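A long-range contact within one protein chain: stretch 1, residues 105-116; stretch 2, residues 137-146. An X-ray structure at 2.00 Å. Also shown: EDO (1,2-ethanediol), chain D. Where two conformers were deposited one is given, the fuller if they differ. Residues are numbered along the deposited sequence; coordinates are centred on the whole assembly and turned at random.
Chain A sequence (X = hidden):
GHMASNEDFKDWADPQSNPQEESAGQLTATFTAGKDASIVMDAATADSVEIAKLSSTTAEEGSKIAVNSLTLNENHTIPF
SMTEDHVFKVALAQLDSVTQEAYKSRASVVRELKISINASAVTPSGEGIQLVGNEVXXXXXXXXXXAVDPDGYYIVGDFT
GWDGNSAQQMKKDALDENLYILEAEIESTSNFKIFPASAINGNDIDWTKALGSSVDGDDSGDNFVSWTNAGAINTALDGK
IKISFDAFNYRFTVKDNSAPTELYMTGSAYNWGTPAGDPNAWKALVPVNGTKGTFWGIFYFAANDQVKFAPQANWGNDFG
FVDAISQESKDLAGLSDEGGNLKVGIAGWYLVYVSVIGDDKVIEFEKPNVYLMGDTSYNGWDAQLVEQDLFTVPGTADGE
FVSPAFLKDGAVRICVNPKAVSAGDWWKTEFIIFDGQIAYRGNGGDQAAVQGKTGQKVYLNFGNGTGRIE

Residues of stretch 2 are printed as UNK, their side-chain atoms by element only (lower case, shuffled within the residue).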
# COMPACT_ATOMS: atom_id res chain seq x y z
N SER A 105 15.86 -4.54 0.86
CA SER A 105 16.30 -4.04 2.15
C SER A 105 17.81 -3.99 2.27
O SER A 105 18.52 -4.97 1.91
CB SER A 105 15.70 -4.89 3.25
OG SER A 105 16.27 -4.61 4.49
N ARG A 106 18.32 -2.88 2.80
CA ARG A 106 19.70 -2.81 3.18
C ARG A 106 19.92 -3.17 4.64
O ARG A 106 21.04 -3.07 5.12
CB ARG A 106 20.27 -1.46 2.87
CG ARG A 106 19.86 -0.95 1.46
CD ARG A 106 20.76 0.23 1.06
NE ARG A 106 22.11 -0.22 0.79
CZ ARG A 106 23.14 0.56 0.50
NH1 ARG A 106 22.96 1.87 0.32
NH2 ARG A 106 24.36 0.03 0.37
N ALA A 107 18.88 -3.63 5.32
CA ALA A 107 18.98 -3.85 6.76
C ALA A 107 20.15 -4.83 7.06
O ALA A 107 20.37 -5.79 6.30
CB ALA A 107 17.69 -4.43 7.27
N SER A 108 20.89 -4.60 8.16
CA SER A 108 22.03 -5.45 8.46
C SER A 108 21.60 -6.72 9.21
O SER A 108 22.02 -6.95 10.36
CB SER A 108 23.06 -4.69 9.25
OG SER A 108 24.22 -5.48 9.43
N VAL A 109 20.84 -7.55 8.53
CA VAL A 109 20.24 -8.77 9.09
C VAL A 109 20.79 -9.98 8.29
O VAL A 109 20.98 -9.88 7.05
CB VAL A 109 18.67 -8.70 8.90
CG1 VAL A 109 18.02 -10.04 9.25
CG2 VAL A 109 18.07 -7.56 9.77
N VAL A 110 20.95 -11.13 8.94
CA VAL A 110 21.38 -12.36 8.21
C VAL A 110 20.31 -12.83 7.20
O VAL A 110 19.17 -13.12 7.57
CB VAL A 110 21.74 -13.51 9.18
CG1 VAL A 110 22.17 -14.73 8.40
CG2 VAL A 110 22.85 -13.06 10.14
N ARG A 111 20.66 -12.80 5.92
CA ARG A 111 19.70 -13.14 4.85
C ARG A 111 20.05 -14.50 4.26
O ARG A 111 21.18 -14.73 3.86
CB ARG A 111 19.73 -12.08 3.72
CG ARG A 111 19.38 -10.68 4.18
CD ARG A 111 17.93 -10.60 4.63
NE ARG A 111 17.52 -9.21 4.75
CZ ARG A 111 16.40 -8.80 5.34
NH1 ARG A 111 15.58 -9.70 5.93
NH2 ARG A 111 16.09 -7.50 5.35
N GLU A 112 19.06 -15.35 4.12
CA GLU A 112 19.26 -16.61 3.45
C GLU A 112 19.20 -16.48 1.90
O GLU A 112 18.33 -15.80 1.34
CB GLU A 112 18.21 -17.60 3.90
CG GLU A 112 18.26 -18.88 3.13
CD GLU A 112 17.86 -20.07 3.99
OE1 GLU A 112 16.98 -19.89 4.87
OE2 GLU A 112 18.49 -21.16 3.84
N LEU A 113 20.13 -17.15 1.24
CA LEU A 113 20.13 -17.27 -0.19
C LEU A 113 20.10 -18.76 -0.57
O LEU A 113 21.03 -19.50 -0.27
CB LEU A 113 21.39 -16.65 -0.75
CG LEU A 113 21.64 -15.17 -0.46
CD1 LEU A 113 23.07 -14.79 -0.81
CD2 LEU A 113 20.63 -14.34 -1.27
N LYS A 114 19.09 -19.13 -1.34
CA LYS A 114 18.97 -20.43 -1.90
C LYS A 114 19.51 -20.42 -3.36
O LYS A 114 19.14 -19.57 -4.15
CB LYS A 114 17.51 -20.87 -1.82
CG LYS A 114 17.17 -22.19 -2.48
CD LYS A 114 15.69 -22.56 -2.17
CE LYS A 114 14.86 -22.74 -3.46
NZ LYS A 114 14.49 -21.42 -4.09
N ILE A 115 20.56 -21.20 -3.59
CA ILE A 115 21.26 -21.22 -4.87
C ILE A 115 20.84 -22.43 -5.68
O ILE A 115 20.91 -23.56 -5.20
CB ILE A 115 22.76 -21.28 -4.67
CG1 ILE A 115 23.19 -20.13 -3.75
CG2 ILE A 115 23.49 -21.20 -5.99
CD1 ILE A 115 24.55 -20.27 -3.22
N SER A 116 20.31 -22.18 -6.86
CA SER A 116 19.86 -23.24 -7.76
C SER A 116 20.73 -23.23 -9.00
O SER A 116 20.68 -22.25 -9.77
CB SER A 116 18.41 -22.97 -8.16
OG SER A 116 17.77 -24.15 -8.60
N UNK A 137 22.35 -23.68 0.25
CA UNK A 137 21.98 -22.46 1.04
C UNK A 137 23.26 -21.82 1.48
O UNK A 137 24.16 -22.52 1.94
o UNK A 137 19.96 -23.29 2.07
c UNK A 137 21.24 -22.81 2.34
N UNK A 138 23.31 -20.49 1.40
CA UNK A 138 24.25 -19.72 2.18
C UNK A 138 23.50 -18.52 2.78
O UNK A 138 22.28 -18.33 2.54
c UNK A 138 25.42 -19.21 1.30
c UNK A 138 24.90 -18.22 0.27
c UNK A 138 25.98 -17.39 -0.33
c UNK A 138 26.15 -20.40 0.57
N UNK A 139 24.18 -17.78 3.64
CA UNK A 139 23.64 -16.53 4.15
C UNK A 139 24.64 -15.41 4.05
O UNK A 139 25.84 -15.64 3.86
o UNK A 139 24.45 -16.79 6.39
c UNK A 139 22.33 -17.90 5.78
c UNK A 139 23.26 -16.67 5.59
N UNK A 140 24.11 -14.18 4.00
CA UNK A 140 24.92 -13.00 3.87
C UNK A 140 24.26 -11.89 4.70
O UNK A 140 23.03 -11.74 4.69
c UNK A 140 26.59 -11.37 0.73
c UNK A 140 25.02 -12.56 2.39
c UNK A 140 24.91 -10.04 2.05
c UNK A 140 25.81 -11.28 2.06
N UNK A 141 25.08 -11.16 5.42
CA UNK A 141 24.58 -10.04 6.21
C UNK A 141 25.12 -8.75 5.66
O UNK A 141 26.33 -8.50 5.74
c UNK A 141 25.22 -9.05 9.94
n UNK A 141 25.19 -7.94 10.63
o UNK A 141 25.80 -10.04 10.32
c UNK A 141 25.02 -10.19 7.67
c UNK A 141 24.54 -9.03 8.58
N UNK A 142 24.23 -7.90 5.15
CA UNK A 142 24.69 -6.63 4.61
C UNK A 142 25.34 -5.80 5.69
O UNK A 142 25.20 -6.12 6.87
c UNK A 142 23.40 -5.97 4.13
c UNK A 142 22.49 -7.09 3.82
c UNK A 142 22.81 -8.15 4.86
N UNK A 143 26.13 -4.81 5.29
CA UNK A 143 26.94 -4.03 6.21
C UNK A 143 26.02 -3.18 7.10
O UNK A 143 24.81 -3.05 6.84
c UNK A 143 27.88 -3.14 5.48
N UNK A 144 26.55 -2.84 8.26
CA UNK A 144 25.85 -2.03 9.24
C UNK A 144 25.33 -0.74 8.60
O UNK A 144 26.02 -0.11 7.82
c UNK A 144 26.81 -1.73 10.39
o UNK A 144 27.11 -2.97 11.05
c UNK A 144 26.18 -0.75 11.41
N UNK A 145 24.07 -0.45 8.82
CA UNK A 145 23.50 0.80 8.28
C UNK A 145 23.76 1.96 9.23
O UNK A 145 24.14 1.75 10.38
c UNK A 145 22.04 0.66 7.99
c UNK A 145 21.78 -0.56 7.04
o UNK A 145 21.32 0.47 9.20
N UNK A 146 23.63 3.21 8.73
CA UNK A 146 23.77 4.33 9.66
C UNK A 146 22.88 4.19 10.88
O UNK A 146 21.80 3.60 10.81
c UNK A 146 23.23 3.64 7.36
c UNK A 146 23.62 5.10 7.32
c UNK A 146 23.39 5.57 8.81
C1 EDO D . 27.90 -7.86 13.13
O1 EDO D . 26.82 -6.92 13.30
C2 EDO D . 28.86 -7.32 12.08
O2 EDO D . 29.06 -5.90 12.26
O HOH W 1 23.69 -2.21 4.52

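Position 137 carries one carbon and then one oxygen. The oxygen lies 3.1 Å from OE2 of Glu112, and the short hydroxyl side chain identifies Ser137. Its OG donates a hydrogen bond to that carboxylate atom.

Position 138 has four carbons, forked at the first, with one arm two carbons long; the end carbon of that arm sits 3.9 Å from CD1 of Leu113. This is Ile138, and its CG1 lies 4.1 Å from CD1 of Ile115. The backbone pairs as well, N of Leu113 donating to O of Ile138 at 2.8 Å and N of Ile138 to O of Leu113 at 3.0 Å.

At position 139 the first carbon bears one oxygen and one carbon, and it approaches CG1 of Val110 to 3.6 Å. Atom count alone would also fit valine, but the elements settle Thr139. Its CA lies 3.1 Å from O of Arg111, a CA-H...O contact.

Position 140 has four carbons forked at the second, and its CB is 4.4 Å from CD1 of Leu113, on the same face of the sheet; hence Leu140. N of Arg111 donates to O of Leu140 at 2.9 Å, and the return bond from N of Leu140 to O of Arg111 measures 3.0 Å.

Position 141 shows three carbons, the third carrying an oxygen and a nitrogen, with the nitrogen 2.9 Å from OG of Ser108. This terminal amide at the end of an extended chain is Gln141. Its NE2 donates to that OG with an angle of 164°; a second bond, from NE2 of Gln141 to O of Ser108 at 3.3 Å, is weak.

Position 142 has three carbons closing a ring onto the backbone nitrogen, and the ring carbon bonded to N lies 3.3 Å from O of Val109, so it is Pro142. The ring leaves no amide hydrogen to donate. The carbonyl O of Pro142 accepts from OG of Ser108 at 2.8 Å.

Position 143 has a single carbon, CB, which points away, while its O lies 3.4 Å from CB of Ser108: Ala143. That O is bridged by a water to O of Arg106.

Position 144 has one carbon carrying an oxygen and a carbon, also directed away; its backbone N lies 3.7 Å from OG of Ser108, a contact and not a hydrogen bond. It is Thr144.

Position 145 has the same branching but points toward stretch 1, placing its methyl carbon 3.2 Å from O of Arg106: Thr145, through CG2.

Position 146, another three-carbon ring on nitrogen, is beyond contact range: Pro146.

The contact combines two regimes. Antiparallel strands exchange paired backbone hydrogen bonds at Arg111–Leu140 and Leu113–Ile138, with apolar packing on the face bearing Leu113, Ile138 and Leu140. At the end of the second strand, OG of Ser108, in the loop before the first strand, accepts from NE2 of Gln141 and donates to O of Pro142.

Stretch 2, residues 137-146: SITLQPATTP
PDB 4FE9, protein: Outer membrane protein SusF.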